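Local coordinates for protein NADPH-flavin oxidoreductase (Helicobacter pylori, PDB 2H0U) that binds flavin mononucleotide and, as a member of the nitroreductase family, probably uses NAD(P)H to reduce flavin or nitrogen-containing compounds, at residues V81-R86 and V188-C193. Residues are numbered along the deposited sequence; the frame is centred on the assembly and turned at random.
Sequences VIYLAR and VSVMAC
The Tyr83 ring lies along strand 188-193 with one edge turned to it: Val190 O and Met191 CA sit near the ring plane, and CE2 reaches Ala192 CB at 3.8 Å. Val81 CG1 covers one face near its margin, 3.5 Å from the ring plane. With CG beside its own backbone N (chi1 -62°), the ring runs back over Val81 toward Ala192, while Tyr83 CB packs alongside Val190 CG1. The side chain of Val190 lies about 4 Å from the bound flavin mononucleotide. Helix 131-155 adds Gln145, Met146 and Met149 around the tyrosine. On the other side of the sheet, Ile82 CG1 lies 4.1 Å from CG of the extended selenomethionine Met191, and Ile82 CG2 touches Val188 CG1; Val188 CG2 meets Leu84 CD2 at 3.8 Å.

The strands are antiparallel. Val81 N donates to Ala192 O at 2.8 Å in a nearly straight bond (173°), and Ala192 N returns one to Val81 O. Tyr83 N donates a hydrogen bond to Val190 O, the oxygen also at the ring edge, but Tyr83 O receives both Ser189 N (2.8 Å) and, weakly, Val190 N (3.4 Å), a classic beta bulge. The extra residue shifts the register by one and brings Ser189 CB against Ala85 CB. Thr142 and Ser139 of helix 131-155 hydrogen-bond Ser189 OG, so this buried hydroxyl, like the paired main-chain groups, is satisfied within an otherwise apolar interior.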
loop_
_atom_site.group_PDB
_atom_site.type_symbol
_atom_site.label_atom_id
_atom_site.label_comp_id
_atom_site.label_asym_id
_atom_site.label_seq_id
_atom_site.Cartn_x
_atom_site.Cartn_y
_atom_site.Cartn_z
ATOM N N VAL A 81 2.889 -10.543 -11.549
ATOM C CA VAL A 81 3.603 -9.241 -11.536
ATOM C C VAL A 81 4.631 -9.201 -10.402
ATOM O O VAL A 81 4.328 -9.581 -9.288
ATOM C CB VAL A 81 2.609 -8.026 -11.471
ATOM C CG1 VAL A 81 3.332 -6.675 -11.346
ATOM C CG2 VAL A 81 1.678 -8.042 -12.711
ATOM N N ILE A 82 5.859 -8.768 -10.716
ATOM C CA ILE A 82 6.861 -8.527 -9.688
ATOM C C ILE A 82 7.028 -7.019 -9.609
ATOM O O ILE A 82 7.435 -6.357 -10.614
ATOM C CB ILE A 82 8.215 -9.192 -10.027
ATOM C CG1 ILE A 82 8.009 -10.726 -10.167
ATOM C CG2 ILE A 82 9.272 -8.826 -8.945
ATOM C CD1 ILE A 82 9.245 -11.546 -10.786
ATOM N N TYR A 83 6.693 -6.471 -8.442
ATOM C CA TYR A 83 6.803 -5.021 -8.206
ATOM C C TYR A 83 8.197 -4.709 -7.693
ATOM O O TYR A 83 8.604 -5.254 -6.677
ATOM C CB TYR A 83 5.775 -4.554 -7.164
ATOM C CG TYR A 83 4.358 -4.789 -7.643
ATOM C CD1 TYR A 83 3.621 -3.737 -8.242
ATOM C CD2 TYR A 83 3.753 -6.038 -7.476
ATOM C CE1 TYR A 83 2.312 -3.950 -8.717
ATOM C CE2 TYR A 83 2.405 -6.264 -7.927
ATOM C CZ TYR A 83 1.715 -5.217 -8.523
ATOM O OH TYR A 83 0.432 -5.426 -8.975
ATOM N N LEU A 84 8.925 -3.872 -8.424
ATOM C CA LEU A 84 10.231 -3.373 -7.976
ATOM C C LEU A 84 10.072 -1.961 -7.427
ATOM O O LEU A 84 9.204 -1.192 -7.873
ATOM C CB LEU A 84 11.252 -3.354 -9.120
ATOM C CG LEU A 84 11.385 -4.584 -10.048
ATOM C CD1 LEU A 84 12.405 -4.197 -11.157
ATOM C CD2 LEU A 84 11.762 -5.864 -9.252
ATOM N N ALA A 85 10.895 -1.656 -6.428
ATOM C CA ALA A 85 10.972 -0.337 -5.807
ATOM C C ALA A 85 12.417 0.168 -5.951
ATOM O O ALA A 85 13.392 -0.632 -5.943
ATOM C CB ALA A 85 10.572 -0.428 -4.361
ATOM N N ARG A 86 12.562 1.461 -6.218
ATOM C CA ARG A 86 13.902 2.007 -6.389
ATOM C C ARG A 86 14.635 2.209 -5.058
ATOM O O ARG A 86 14.030 2.523 -4.017
ATOM C CB ARG A 86 13.827 3.333 -7.144
ATOM C CG ARG A 86 13.583 3.155 -8.633
ATOM C CD ARG A 86 13.619 4.486 -9.349
ATOM N NE ARG A 86 13.295 4.325 -10.770
ATOM C CZ ARG A 86 14.191 4.087 -11.721
ATOM N NH1 ARG A 86 15.471 3.938 -11.407
ATOM N NH2 ARG A 86 13.789 3.965 -12.993
ATOM N N VAL A 188 13.478 -6.063 -5.271
ATOM C CA VAL A 188 12.105 -6.588 -5.369
ATOM C C VAL A 188 11.325 -6.153 -4.137
ATOM O O VAL A 188 11.806 -6.278 -3.001
ATOM C CB VAL A 188 12.102 -8.140 -5.493
ATOM C CG1 VAL A 188 10.668 -8.715 -5.423
ATOM C CG2 VAL A 188 12.794 -8.582 -6.825
ATOM N N SER A 189 10.107 -5.672 -4.379
ATOM C CA SER A 189 9.263 -5.132 -3.318
ATOM C C SER A 189 8.196 -6.123 -2.869
ATOM O O SER A 189 8.100 -6.449 -1.673
ATOM C CB SER A 189 8.646 -3.772 -3.759
ATOM O OG SER A 189 7.709 -3.347 -2.772
ATOM N N VAL A 190 7.422 -6.627 -3.825
ATOM C CA VAL A 190 6.284 -7.520 -3.517
ATOM C C VAL A 190 5.852 -8.123 -4.854
ATOM O O VAL A 190 6.361 -7.692 -5.915
ATOM C CB VAL A 190 5.139 -6.748 -2.784
ATOM C CG1 VAL A 190 4.516 -5.636 -3.686
ATOM C CG2 VAL A 190 4.098 -7.702 -2.147
HETATM N N MSE A 191 5.007 -9.150 -4.818
HETATM C CA MSE A 191 4.451 -9.700 -6.063
HETATM C C MSE A 191 2.929 -9.814 -5.945
HETATM O O MSE A 191 2.366 -9.687 -4.867
HETATM C CB MSE A 191 5.063 -11.069 -6.386
HETATM C CG MSE A 191 6.579 -11.093 -6.354
HETATM SE SE MSE A 191 7.176 -12.926 -6.742
HETATM C CE MSE A 191 9.093 -12.593 -6.450
ATOM N N ALA A 192 2.265 -10.002 -7.070
ATOM C CA ALA A 192 0.850 -10.330 -7.080
ATOM C C ALA A 192 0.575 -11.150 -8.308
ATOM O O ALA A 192 1.227 -10.975 -9.351
ATOM C CB ALA A 192 -0.045 -9.086 -7.062
ATOM N N CYS A 193 -0.404 -12.035 -8.208
ATOM C CA CYS A 193 -0.882 -12.729 -9.401
ATOM C C CYS A 193 -2.308 -12.351 -9.667
ATOM O O CYS A 193 -3.030 -11.920 -8.755
ATOM C CB CYS A 193 -0.727 -14.237 -9.262
ATOM S SG CYS A 193 -1.687 -15.002 -7.986
#